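Local coordinates for protein 1-deoxy-D-xylulose 5-phosphate reductoisomerase (Zymomonas mobilis, PDB 1R0K) that catalyses the NADPH-dependent rearrangement and reduction of 1-deoxy-D-xylulose 5-phosphate to 2-C-methyl-D-erythritol 4-phosphate, a divalent-metal-requiring step of isoprenoid biosynthesis, at residues B[28-33]-B[278-283]; B[94-99]-B[271-276]; B[16-21]-B[42-47]. All blocks are in the same frame, centred on the assembly; numbering follows the deposited sequence.

Overall arrangement
From the N terminus, helix 15-25 supplies residues 16-21, and contact 3 closes the first loop when it meets residues 42-47 on the next helix, with strand 31-38 between the two helices. Residues 28-33, the loop leading into strand 31-38 and its first residues, lie within that loop, but their partner, 278-283, comes far later, so contacts 1 and 3 cross. Contact 2, joining strand 96-99 to helix 267-275, opens after contact 3 has closed and falls between the ends of contact 1. Contacts 1 and 2 meet where Tyr-31 and Met-280 pack on Leu-274; contacts 2 and 3 where Thr-20 packs on Trp-96 and Met-98. Contacts 1 and 2 bring late chain back onto the N-terminal Rossmann sheet.

Contact 1 of 3, residues B[28-33]-B[278-283]; sequences LDRYQV and KRMETP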
ATOM      1  N   LEU B  28      26.090  -0.389  13.412  1.00 17.91           N
ATOM      2  CA  LEU B  28      26.594  -0.032  14.726  1.00 17.77           C
ATOM      3  C   LEU B  28      27.028   1.423  14.801  1.00 19.21           C
ATOM      4  O   LEU B  28      27.235   1.960  15.886  1.00 18.42           O
ATOM      5  CB  LEU B  28      27.744  -0.962  15.117  1.00 17.79           C
ATOM      6  CG  LEU B  28      27.261  -2.382  15.428  1.00 16.50           C
ATOM      7  CD1 LEU B  28      28.451  -3.292  15.726  1.00 15.10           C
ATOM      8  CD2 LEU B  28      26.298  -2.329  16.612  1.00 12.80           C
ATOM      9  N   ASP B  29      27.161   2.067  13.647  1.00 20.85           N
ATOM     10  CA  ASP B  29      27.547   3.473  13.633  1.00 22.82           C
ATOM     11  C   ASP B  29      26.299   4.329  13.847  1.00 22.62           C
ATOM     12  O   ASP B  29      26.391   5.527  14.117  1.00 22.35           O
ATOM     13  CB  ASP B  29      28.209   3.836  12.299  1.00 24.87           C
ATOM     14  CG  ASP B  29      27.271   3.685  11.118  1.00 26.37           C
ATOM     15  OD1 ASP B  29      26.699   2.588  10.939  1.00 28.68           O
ATOM     16  OD2 ASP B  29      27.112   4.665  10.360  1.00 32.05           O
ATOM     17  N   ARG B  30      25.132   3.698  13.736  1.00 22.00           N
ATOM     18  CA  ARG B  30      23.853   4.390  13.901  1.00 21.85           C
ATOM     19  C   ARG B  30      23.160   4.026  15.215  1.00 20.88           C
ATOM     20  O   ARG B  30      22.362   4.802  15.743  1.00 18.61           O
ATOM     21  CB  ARG B  30      22.919   4.046  12.733  1.00 24.78           C
ATOM     22  CG  ARG B  30      23.294   4.684  11.398  1.00 30.49           C
ATOM     23  CD  ARG B  30      22.578   4.004  10.228  1.00 32.06           C
ATOM     24  NE  ARG B  30      21.143   3.850  10.460  1.00 35.29           N
ATOM     25  CZ  ARG B  30      20.323   3.147   9.679  1.00 37.00           C
ATOM     26  NH1 ARG B  30      20.790   2.524   8.601  1.00 34.45           N
ATOM     27  NH2 ARG B  30      19.032   3.055   9.983  1.00 34.48           N
ATOM     28  N   TYR B  31      23.474   2.845  15.739  1.00 20.22           N
ATOM     29  CA  TYR B  31      22.855   2.372  16.968  1.00 19.40           C
ATOM     30  C   TYR B  31      23.815   1.970  18.072  1.00 19.49           C
ATOM     31  O   TYR B  31      24.836   1.332  17.825  1.00 20.78           O
ATOM     32  CB  TYR B  31      21.949   1.179  16.660  1.00 18.97           C
ATOM     33  CG  TYR B  31      20.915   1.479  15.607  1.00 21.04           C
ATOM     34  CD1 TYR B  31      20.998   0.906  14.339  1.00 20.10           C
ATOM     35  CD2 TYR B  31      19.870   2.363  15.866  1.00 18.52           C
ATOM     36  CE1 TYR B  31      20.068   1.209  13.351  1.00 20.70           C
ATOM     37  CE2 TYR B  31      18.932   2.672  14.885  1.00 21.10           C
ATOM     38  CZ  TYR B  31      19.037   2.093  13.630  1.00 20.29           C
ATOM     39  OH  TYR B  31      18.115   2.408  12.656  1.00 20.63           O
ATOM     40  N   GLN B  32      23.452   2.336  19.297  1.00 19.13           N
ATOM     41  CA  GLN B  32      24.229   2.013  20.487  1.00 19.76           C
ATOM     42  C   GLN B  32      23.379   1.097  21.365  1.00 18.49           C
ATOM     43  O   GLN B  32      22.335   1.499  21.877  1.00 16.90           O
ATOM     44  CB  GLN B  32      24.583   3.287  21.252  1.00 22.81           C
ATOM     45  CG  GLN B  32      24.979   3.040  22.699  1.00 29.84           C
ATOM     46  CD  GLN B  32      25.564   4.271  23.360  1.00 33.17           C
ATOM     47  OE1 GLN B  32      25.008   5.370  23.266  1.00 34.18           O
ATOM     48  NE2 GLN B  32      26.690   4.093  24.042  1.00 36.64           N
ATOM     49  N   VAL B  33      23.831  -0.140  21.533  1.00 17.15           N
ATOM     50  CA  VAL B  33      23.096  -1.108  22.328  1.00 17.44           C
ATOM     51  C   VAL B  33      23.216  -0.876  23.827  1.00 18.32           C
ATOM     52  O   VAL B  33      24.315  -0.856  24.377  1.00 17.91           O
ATOM     53  CB  VAL B  33      23.564  -2.534  22.017  1.00 17.88           C
ATOM     54  CG1 VAL B  33      22.796  -3.532  22.865  1.00 15.85           C
ATOM     55  CG2 VAL B  33      23.361  -2.828  20.541  1.00 18.21           C
ATOM     56  N   LYS B 278      11.844   6.987   9.336  1.00 15.37           N
ATOM     57  CA  LYS B 278      12.620   6.869   8.106  1.00 16.26           C
ATOM     58  C   LYS B 278      12.556   5.422   7.629  1.00 15.30           C
ATOM     59  O   LYS B 278      11.832   4.604   8.195  1.00 14.10           O
ATOM     60  CB  LYS B 278      14.081   7.251   8.361  1.00 18.45           C
ATOM     61  CG  LYS B 278      14.269   8.633   8.952  1.00 21.83           C
ATOM     62  CD  LYS B 278      15.742   8.906   9.225  1.00 27.08           C
ATOM     63  CE  LYS B 278      15.956  10.319   9.749  1.00 29.09           C
ATOM     64  NZ  LYS B 278      17.397  10.593  10.011  1.00 33.51           N
ATOM     65  N   ARG B 279      13.315   5.113   6.584  1.00 13.67           N
ATOM     66  CA  ARG B 279      13.374   3.757   6.055  1.00 12.49           C
ATOM     67  C   ARG B 279      14.845   3.372   5.993  1.00 13.95           C
ATOM     68  O   ARG B 279      15.712   4.231   5.809  1.00 13.53           O
ATOM     69  CB  ARG B 279      12.771   3.688   4.647  1.00 13.19           C
ATOM     70  CG  ARG B 279      11.269   3.899   4.584  1.00 12.75           C
ATOM     71  CD  ARG B 279      10.499   2.618   4.868  1.00 12.87           C
ATOM     72  NE  ARG B 279       9.059   2.819   4.701  1.00  9.70           N
ATOM     73  CZ  ARG B 279       8.165   1.835   4.631  1.00 12.46           C
ATOM     74  NH1 ARG B 279       8.554   0.567   4.712  1.00 10.56           N
ATOM     75  NH2 ARG B 279       6.877   2.120   4.471  1.00  9.05           N
ATOM     76  N   MET B 280      15.128   2.088   6.165  1.00 12.60           N
ATOM     77  CA  MET B 280      16.502   1.610   6.111  1.00 14.25           C
ATOM     78  C   MET B 280      16.558   0.403   5.200  1.00 15.63           C
ATOM     79  O   MET B 280      15.562  -0.287   5.002  1.00 14.55           O
ATOM     80  CB  MET B 280      16.990   1.200   7.500  1.00 13.69           C
ATOM     81  CG  MET B 280      16.317  -0.052   8.039  1.00 12.94           C
ATOM     82  SD  MET B 280      16.752  -0.406   9.758  1.00 16.26           S
ATOM     83  CE  MET B 280      18.432  -1.054   9.570  1.00 16.22           C
ATOM     84  N   GLU B 281      17.728   0.141   4.642  1.00 15.71           N
ATOM     85  CA  GLU B 281      17.858  -1.015   3.786  1.00 16.95           C
ATOM     86  C   GLU B 281      17.995  -2.262   4.660  1.00 14.52           C
ATOM     87  O   GLU B 281      18.489  -2.189   5.788  1.00 13.72           O
ATOM     88  CB  GLU B 281      19.087  -0.865   2.889  1.00 23.05           C
ATOM     89  CG  GLU B 281      19.277  -2.028   1.935  1.00 31.30           C
ATOM     90  CD  GLU B 281      20.213  -1.697   0.800  1.00 35.60           C
ATOM     91  OE1 GLU B 281      21.356  -1.279   1.077  1.00 38.40           O
ATOM     92  OE2 GLU B 281      19.802  -1.857  -0.371  1.00 39.44           O
ATOM     93  N   THR B 282      17.499  -3.389   4.164  1.00 11.51           N
ATOM     94  CA  THR B 282      17.637  -4.664   4.869  1.00 13.12           C
ATOM     95  C   THR B 282      17.946  -5.658   3.762  1.00 13.49           C
ATOM     96  O   THR B 282      17.750  -5.359   2.587  1.00 13.11           O
ATOM     97  CB  THR B 282      16.344  -5.129   5.592  1.00 12.94           C
ATOM     98  OG1 THR B 282      15.420  -5.658   4.636  1.00 13.60           O
ATOM     99  CG2 THR B 282      15.694  -3.972   6.349  1.00 12.06           C
ATOM    100  N   PRO B 283      18.464  -6.840   4.112  1.00 16.44           N
ATOM    101  CA  PRO B 283      18.755  -7.793   3.037  1.00 15.45           C
ATOM    102  C   PRO B 283      17.551  -8.645   2.643  1.00 14.91           C
ATOM    103  O   PRO B 283      17.685  -9.615   1.909  1.00 14.31           O
ATOM    104  CB  PRO B 283      19.909  -8.614   3.603  1.00 15.98           C
ATOM    105  CG  PRO B 283      19.658  -8.592   5.062  1.00 19.42           C
ATOM    106  CD  PRO B 283      19.179  -7.190   5.352  1.00 15.18           C
TER
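Arg-30 and Met-280 meet through bends in both side chains. The arginine turns at chi3 (49°), which swings its guanidinium round towards the 278-283 loop, while Met-280 holds CG between its backbone N and carbonyl carbon (chi1 69°) and then bends at its own chi3. The approach to the guanidinium is at its edge, near its plane: Arg-30 NH2 lies 3.7 Å from Met-280 CB, with NH1 of the same group 4.2 Å from that carbon. The methionine then runs obliquely past the arginine, its SD 4.2 Å from Arg-30 NH2. With only 110 Å² buried, this is a small van der Waals junction, away from the annotated sites, between the start of strand 31-38 of the Rossmann sheet and the loop after helix 267-275.

Arg-30 NH2 also donates a weak, bent hydrogen bond to Tyr-31 OH (2.9 Å, 122° at the hydrogen), while Arg-30 CB lies over the rim of one face of the same ring. Tyr-31 OH comes within 4.3 Å of Met-280 SD.

On both sides of Met-280 in the chain the loop faces the second subunit: Arg-279 forms a salt bridge with Asp-254, and Glu-281 with Arg-169, of that chain. Met-280 itself turns inward, against Leu-23 of helix 15-25 and Leu-274 and Ala-275 of helix 267-275, while Tyr-31 packs on Leu-274, Ile-24 and Val-7 of the adjacent strand 5-10.

Contact 2 of 3, residues B[94-99]-B[271-276]; sequences ADWTMA and GHTLAW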
ATOM      1  N   ALA B  94      16.685   3.346  26.703  1.00 14.08           N
ATOM      2  CA  ALA B  94      16.871   3.217  25.259  1.00 13.10           C
ATOM      3  C   ALA B  94      15.815   4.001  24.488  1.00 12.90           C
ATOM      4  O   ALA B  94      14.633   3.960  24.829  1.00 10.68           O
ATOM      5  CB  ALA B  94      16.814   1.759  24.863  1.00 12.97           C
ATOM      6  N   ASP B  95      16.233   4.712  23.444  1.00 13.31           N
ATOM      7  CA  ASP B  95      15.275   5.473  22.654  1.00 13.44           C
ATOM      8  C   ASP B  95      14.406   4.505  21.860  1.00 13.79           C
ATOM      9  O   ASP B  95      13.246   4.792  21.568  1.00 11.89           O
ATOM     10  CB  ASP B  95      15.987   6.425  21.690  1.00 17.17           C
ATOM     11  CG  ASP B  95      15.017   7.342  20.958  1.00 22.29           C
ATOM     12  OD1 ASP B  95      14.383   8.195  21.625  1.00 23.34           O
ATOM     13  OD2 ASP B  95      14.877   7.210  19.720  1.00 23.63           O
ATOM     14  N   TRP B  96      14.970   3.352  21.520  1.00 10.79           N
ATOM     15  CA  TRP B  96      14.241   2.353  20.754  1.00 11.51           C
ATOM     16  C   TRP B  96      14.336   1.021  21.475  1.00 11.75           C
ATOM     17  O   TRP B  96      15.433   0.544  21.767  1.00 10.84           O
ATOM     18  CB  TRP B  96      14.833   2.218  19.355  1.00 10.61           C
ATOM     19  CG  TRP B  96      14.014   1.376  18.432  1.00 10.51           C
ATOM     20  CD1 TRP B  96      12.946   1.781  17.685  1.00 10.38           C
ATOM     21  CD2 TRP B  96      14.210  -0.012  18.131  1.00  9.87           C
ATOM     22  NE1 TRP B  96      12.469   0.735  16.930  1.00  9.31           N
ATOM     23  CE2 TRP B  96      13.225  -0.378  17.186  1.00 10.29           C
ATOM     24  CE3 TRP B  96      15.125  -0.983  18.569  1.00 10.61           C
ATOM     25  CZ2 TRP B  96      13.128  -1.676  16.666  1.00  9.62           C
ATOM     26  CZ3 TRP B  96      15.030  -2.275  18.054  1.00  9.59           C
ATOM     27  CH2 TRP B  96      14.037  -2.609  17.110  1.00 11.90           C
ATOM     28  N   THR B  97      13.183   0.424  21.757  1.00 10.35           N
ATOM     29  CA  THR B  97      13.132  -0.849  22.464  1.00 10.86           C
ATOM     30  C   THR B  97      12.356  -1.908  21.709  1.00 12.62           C
ATOM     31  O   THR B  97      11.195  -1.708  21.360  1.00 12.59           O
ATOM     32  CB  THR B  97      12.452  -0.708  23.849  1.00 10.76           C
ATOM     33  OG1 THR B  97      13.188   0.214  24.656  1.00 10.37           O
ATOM     34  CG2 THR B  97      12.387  -2.068  24.557  1.00  9.20           C
ATOM     35  N   MET B  98      13.003  -3.040  21.460  1.00 11.75           N
ATOM     36  CA  MET B  98      12.342  -4.152  20.800  1.00 11.97           C
ATOM     37  C   MET B  98      11.813  -5.012  21.943  1.00 12.80           C
ATOM     38  O   MET B  98      12.591  -5.581  22.708  1.00 12.76           O
ATOM     39  CB  MET B  98      13.340  -4.949  19.947  1.00 11.49           C
ATOM     40  CG  MET B  98      12.818  -6.303  19.471  1.00 11.69           C
ATOM     41  SD  MET B  98      11.240  -6.225  18.586  1.00 12.04           S
ATOM     42  CE  MET B  98      11.789  -5.660  17.006  1.00 10.44           C
ATOM     43  N   ALA B  99      10.492  -5.078  22.076  1.00 13.32           N
ATOM     44  CA  ALA B  99       9.864  -5.865  23.131  1.00 11.55           C
ATOM     45  C   ALA B  99       9.532  -7.221  22.538  1.00 14.11           C
ATOM     46  O   ALA B  99       8.459  -7.410  21.964  1.00 13.16           O
ATOM     47  CB  ALA B  99       8.604  -5.183  23.612  1.00 12.66           C
ATOM     48  N   GLY B 271      12.761  -3.913  10.259  1.00 10.58           N
ATOM     49  CA  GLY B 271      13.477  -2.781   9.695  1.00 10.93           C
ATOM     50  C   GLY B 271      12.595  -1.543   9.656  1.00 11.23           C
ATOM     51  O   GLY B 271      13.068  -0.423   9.841  1.00 10.98           O
ATOM     52  N   HIS B 272      11.304  -1.741   9.410  1.00 11.20           N
ATOM     53  CA  HIS B 272      10.376  -0.618   9.371  1.00 10.93           C
ATOM     54  C   HIS B 272      10.242   0.022  10.751  1.00 10.55           C
ATOM     55  O   HIS B 272      10.242   1.246  10.868  1.00 11.51           O
ATOM     56  CB  HIS B 272       8.993  -1.075   8.861  1.00  9.69           C
ATOM     57  CG  HIS B 272       7.886  -0.099   9.135  1.00 11.17           C
ATOM     58  ND1 HIS B 272       7.213  -0.054  10.338  1.00 13.25           N
ATOM     59  CD2 HIS B 272       7.345   0.877   8.367  1.00 10.99           C
ATOM     60  CE1 HIS B 272       6.305   0.906  10.299  1.00 11.88           C
ATOM     61  NE2 HIS B 272       6.365   1.487   9.115  1.00 10.77           N
ATOM     62  N   THR B 273      10.142  -0.794  11.796  1.00  9.15           N
ATOM     63  CA  THR B 273       9.984  -0.233  13.135  1.00 10.71           C
ATOM     64  C   THR B 273      11.282   0.378  13.642  1.00 10.90           C
ATOM     65  O   THR B 273      11.267   1.342  14.403  1.00 12.23           O
ATOM     66  CB  THR B 273       9.492  -1.296  14.156  1.00  9.11           C
ATOM     67  OG1 THR B 273      10.523  -2.260  14.389  1.00  7.72           O
ATOM     68  CG2 THR B 273       8.250  -2.011  13.628  1.00  8.47           C
ATOM     69  N   LEU B 274      12.406  -0.183  13.205  1.00 11.56           N
ATOM     70  CA  LEU B 274      13.713   0.307  13.626  1.00 10.02           C
ATOM     71  C   LEU B 274      14.047   1.663  12.997  1.00 10.88           C
ATOM     72  O   LEU B 274      14.539   2.566  13.675  1.00 13.00           O
ATOM     73  CB  LEU B 274      14.794  -0.733  13.282  1.00  8.25           C
ATOM     74  CG  LEU B 274      16.225  -0.380  13.702  1.00 13.78           C
ATOM     75  CD1 LEU B 274      16.268  -0.106  15.202  1.00 13.62           C
ATOM     76  CD2 LEU B 274      17.177  -1.513  13.332  1.00 12.44           C
ATOM     77  N   ALA B 275      13.754   1.824  11.712  1.00 11.81           N
ATOM     78  CA  ALA B 275      14.050   3.078  11.023  1.00 12.34           C
ATOM     79  C   ALA B 275      12.986   4.169  11.186  1.00 13.32           C
ATOM     80  O   ALA B 275      13.296   5.356  11.071  1.00 11.35           O
ATOM     81  CB  ALA B 275      14.280   2.807   9.536  1.00 12.47           C
ATOM     82  N   TRP B 276      11.741   3.770  11.446  1.00 14.03           N
ATOM     83  CA  TRP B 276      10.636   4.726  11.592  1.00 15.03           C
ATOM     84  C   TRP B 276      11.080   5.986  12.335  1.00 14.82           C
ATOM     85  O   TRP B 276      11.748   5.896  13.364  1.00 13.75           O
ATOM     86  CB  TRP B 276       9.466   4.083  12.345  1.00 16.52           C
ATOM     87  CG  TRP B 276       8.191   4.839  12.164  1.00 18.77           C
ATOM     88  CD1 TRP B 276       7.301   4.711  11.132  1.00 20.28           C
ATOM     89  CD2 TRP B 276       7.711   5.913  12.977  1.00 19.25           C
ATOM     90  NE1 TRP B 276       6.300   5.644  11.252  1.00 20.80           N
ATOM     91  CE2 TRP B 276       6.526   6.394  12.375  1.00 20.26           C
ATOM     92  CE3 TRP B 276       8.168   6.518  14.155  1.00 20.17           C
ATOM     93  CZ2 TRP B 276       5.792   7.456  12.912  1.00 21.35           C
ATOM     94  CZ3 TRP B 276       7.438   7.576  14.691  1.00 22.36           C
ATOM     95  CH2 TRP B 276       6.262   8.033  14.068  1.00 22.00           C
TER
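Trp-96 reaches from strand 96-99 to the last turn of helix 267-275, meeting Thr-273 and Leu-274. From CB, its CG stands anti to the backbone N (chi1 -171°), sending the indole off the sheet towards the helix. On the pyrrole side Trp-96 CD1 passes 3.7 Å from Thr-273 O, and Trp-96 NE1 donates a hydrogen bond to Thr-273 O (2.9 Å, 140° at the hydrogen). The bond is bent: the donor stands above the carbonyl plane, and the oxygen is tilted from the plane of the indole. Further along, Trp-96 CZ2 lies 3.5 Å from Thr-273 OG1, which approaches at the ring edge and whose own hydrogen bond runs to Ile-270 O, one turn back in the helix. At the far rim Trp-96 CH2 is 3.9 Å from Leu-274 CD1 and also packs on Thr-20 CG2 of helix 15-25.

Leu-274 covers one face. Its CD1 stands 3.5 Å from the centroid of the six-membered ring of Trp-96 and 6° off the normal, a CH-pi contact almost exactly over the centre. Towards the rim of the opposite face lies the backbone N of Met-98, two residues on in the strand. Ala-121 of strand 119-122 also packs against this indole. An alanine here in place of Trp-96 would remove both the donor and the ring, and is likely to leave Thr-273 O without this mate and Leu-274 CD1 facing a gap between helix and sheet.

Helix 267-275 is therefore seated here partly by an aromatic side chain that does two jobs: its buried N-H is satisfied by a main-chain carbonyl, while its pi face receives the leucine methyl.

Contact 3 of 3, residues B[16-21]-B[42-47]; sequences IGHSTL and VKDLAD
His-18 and Asp-44 bridge two successive helices of the Rossmann fold, 15-25 and 42-51, which are linked through strand 31-38. Their interaction is a His-carboxylate hydrogen bond from His-18 NE2 to Asp-44 OD2, with 151° at the hydrogen; the modelled 2.5 Å between His-18 NE2 and Asp-44 OD2 is unusually short for an N…O pair, and its exact length is doubtful. The side chains come from opposite directions. Asp-44 extends with CG anti to its own nitrogen (chi1 179°), directing the carboxylate at the edge of the imidazole, and the two planes are turned 47° apart.

Between the two segments little else touches. The closest pair of CA atoms, those of His-18 and Asp-44, is 9.5 Å apart, and just 79 Å² is buried. His-18 is largely open to solvent, so the bond is a surface bridge between helices rather than part of a packed interface.

The aspartate, by contrast, is held close to its neighbours: its backbone N donates to Asn-41 OD1 and its side chain packs on Thr-13. Both are predicted to bind NADPH, as is Ile-16, which places the bridge beside the probable cofactor site. OD2 is met on its syn side, with NE2 out of the carboxylate plane and the oxygen tilted from the ring plane, while Asp-44 OD1 remains 3.6 Å from His-18 NE2.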
ATOM      1  N   ILE B  16      12.929 -13.278  16.457  1.00 15.97           N
ATOM      2  CA  ILE B  16      12.762 -11.834  16.289  1.00 14.77           C
ATOM      3  C   ILE B  16      14.031 -11.116  16.753  1.00 13.28           C
ATOM      4  O   ILE B  16      14.525 -10.212  16.080  1.00 13.77           O
ATOM      5  CB  ILE B  16      11.557 -11.300  17.106  1.00 16.88           C
ATOM      6  CG1 ILE B  16      10.246 -11.876  16.555  1.00 17.71           C
ATOM      7  CG2 ILE B  16      11.536  -9.768  17.072  1.00 16.13           C
ATOM      8  CD1 ILE B  16       9.877 -11.389  15.161  1.00 19.27           C
ATOM      9  N   GLY B  17      14.551 -11.530  17.906  1.00 12.48           N
ATOM     10  CA  GLY B  17      15.755 -10.922  18.446  1.00 13.64           C
ATOM     11  C   GLY B  17      16.945 -11.063  17.518  1.00 13.78           C
ATOM     12  O   GLY B  17      17.715 -10.121  17.334  1.00 15.45           O
ATOM     13  N   HIS B  18      17.104 -12.249  16.942  1.00 14.12           N
ATOM     14  CA  HIS B  18      18.199 -12.497  16.016  1.00 15.64           C
ATOM     15  C   HIS B  18      18.076 -11.600  14.791  1.00 13.42           C
ATOM     16  O   HIS B  18      19.060 -11.017  14.338  1.00 11.37           O
ATOM     17  CB  HIS B  18      18.204 -13.962  15.582  1.00 20.25           C
ATOM     18  CG  HIS B  18      18.854 -14.880  16.568  1.00 26.62           C
ATOM     19  ND1 HIS B  18      18.733 -16.250  16.501  1.00 31.39           N
ATOM     20  CD2 HIS B  18      19.652 -14.625  17.634  1.00 30.66           C
ATOM     21  CE1 HIS B  18      19.428 -16.801  17.481  1.00 33.19           C
ATOM     22  NE2 HIS B  18      19.995 -15.837  18.182  1.00 31.71           N
ATOM     23  N   SER B  19      16.862 -11.496  14.255  1.00 12.23           N
ATOM     24  CA  SER B  19      16.625 -10.660  13.084  1.00 11.64           C
ATOM     25  C   SER B  19      16.862  -9.198  13.435  1.00 11.33           C
ATOM     26  O   SER B  19      17.375  -8.426  12.620  1.00 10.81           O
ATOM     27  CB  SER B  19      15.192 -10.843  12.580  1.00 12.03           C
ATOM     28  OG  SER B  19      14.980 -12.162  12.099  1.00 11.72           O
ATOM     29  N   THR B  20      16.493  -8.822  14.655  1.00 10.27           N
ATOM     30  CA  THR B  20      16.673  -7.448  15.105  1.00 10.51           C
ATOM     31  C   THR B  20      18.161  -7.125  15.223  1.00 11.54           C
ATOM     32  O   THR B  20      18.604  -6.073  14.774  1.00 10.89           O
ATOM     33  CB  THR B  20      15.985  -7.211  16.469  1.00 11.16           C
ATOM     34  OG1 THR B  20      14.587  -7.501  16.351  1.00  9.35           O
ATOM     35  CG2 THR B  20      16.157  -5.753  16.914  1.00 11.44           C
ATOM     36  N   LEU B  21      18.933  -8.029  15.822  1.00 12.30           N
ATOM     37  CA  LEU B  21      20.372  -7.800  15.970  1.00 13.65           C
ATOM     38  C   LEU B  21      21.070  -7.741  14.615  1.00 12.97           C
ATOM     39  O   LEU B  21      22.008  -6.963  14.424  1.00 14.33           O
ATOM     40  CB  LEU B  21      20.993  -8.890  16.845  1.00 15.84           C
ATOM     41  CG  LEU B  21      20.868  -8.603  18.348  1.00 16.01           C
ATOM     42  CD1 LEU B  21      21.253  -9.821  19.153  1.00 17.31           C
ATOM     43  CD2 LEU B  21      21.752  -7.423  18.701  1.00 15.77           C
ATOM     44  N   VAL B  42      22.188 -18.368  27.557  1.00 27.89           N
ATOM     45  CA  VAL B  42      23.292 -17.538  28.018  1.00 27.78           C
ATOM     46  C   VAL B  42      24.355 -17.342  26.939  1.00 27.23           C
ATOM     47  O   VAL B  42      24.827 -16.226  26.713  1.00 26.83           O
ATOM     48  CB  VAL B  42      23.959 -18.166  29.264  1.00 27.27           C
ATOM     49  CG1 VAL B  42      25.125 -17.312  29.720  1.00 27.73           C
ATOM     50  CG2 VAL B  42      22.937 -18.316  30.377  1.00 27.73           C
ATOM     51  N   LYS B  43      24.730 -18.430  26.275  1.00 27.65           N
ATOM     52  CA  LYS B  43      25.751 -18.380  25.232  1.00 28.23           C
ATOM     53  C   LYS B  43      25.452 -17.324  24.177  1.00 26.34           C
ATOM     54  O   LYS B  43      26.263 -16.434  23.916  1.00 25.27           O
ATOM     55  CB  LYS B  43      25.883 -19.752  24.560  1.00 29.44           C
ATOM     56  CG  LYS B  43      26.862 -19.780  23.391  1.00 33.35           C
ATOM     57  CD  LYS B  43      28.261 -19.350  23.813  1.00 34.77           C
ATOM     58  CE  LYS B  43      29.226 -19.358  22.633  1.00 36.43           C
ATOM     59  NZ  LYS B  43      29.347 -20.705  22.007  1.00 36.64           N
ATOM     60  N   ASP B  44      24.281 -17.441  23.566  1.00 26.10           N
ATOM     61  CA  ASP B  44      23.857 -16.512  22.534  1.00 26.51           C
ATOM     62  C   ASP B  44      23.778 -15.087  23.080  1.00 24.98           C
ATOM     63  O   ASP B  44      24.258 -14.148  22.445  1.00 25.37           O
ATOM     64  CB  ASP B  44      22.503 -16.959  21.983  1.00 29.85           C
ATOM     65  CG  ASP B  44      21.968 -16.036  20.912  1.00 35.00           C
ATOM     66  OD1 ASP B  44      22.724 -15.168  20.419  1.00 37.57           O
ATOM     67  OD2 ASP B  44      20.782 -16.191  20.554  1.00 39.22           O
ATOM     68  N   LEU B  45      23.188 -14.930  24.264  1.00 22.91           N
ATOM     69  CA  LEU B  45      23.062 -13.614  24.878  1.00 20.65           C
ATOM     70  C   LEU B  45      24.420 -12.947  25.050  1.00 20.94           C
ATOM     71  O   LEU B  45      24.625 -11.820  24.606  1.00 19.50           O
ATOM     72  CB  LEU B  45      22.387 -13.716  26.248  1.00 19.01           C
ATOM     73  CG  LEU B  45      22.257 -12.396  27.022  1.00 19.35           C
ATOM     74  CD1 LEU B  45      21.395 -11.402  26.233  1.00 16.56           C
ATOM     75  CD2 LEU B  45      21.646 -12.664  28.395  1.00 19.00           C
ATOM     76  N   ALA B  46      25.340 -13.655  25.700  1.00 22.30           N
ATOM     77  CA  ALA B  46      26.679 -13.143  25.964  1.00 22.95           C
ATOM     78  C   ALA B  46      27.440 -12.740  24.709  1.00 22.63           C
ATOM     79  O   ALA B  46      28.031 -11.663  24.658  1.00 24.08           O
ATOM     80  CB  ALA B  46      27.482 -14.174  26.752  1.00 24.03           C
ATOM     81  N   ASP B  47      27.436 -13.605  23.700  1.00 23.33           N
ATOM     82  CA  ASP B  47      28.136 -13.296  22.461  1.00 24.68           C
ATOM     83  C   ASP B  47      27.595 -12.020  21.833  1.00 23.46           C
ATOM     84  O   ASP B  47      28.360 -11.139  21.449  1.00 23.22           O
ATOM     85  CB  ASP B  47      28.016 -14.452  21.473  1.00 26.53           C
ATOM     86  CG  ASP B  47      28.884 -15.628  21.858  1.00 31.94           C
ATOM     87  OD1 ASP B  47      30.051 -15.394  22.255  1.00 31.57           O
ATOM     88  OD2 ASP B  47      28.406 -16.781  21.757  1.00 33.52           O
TER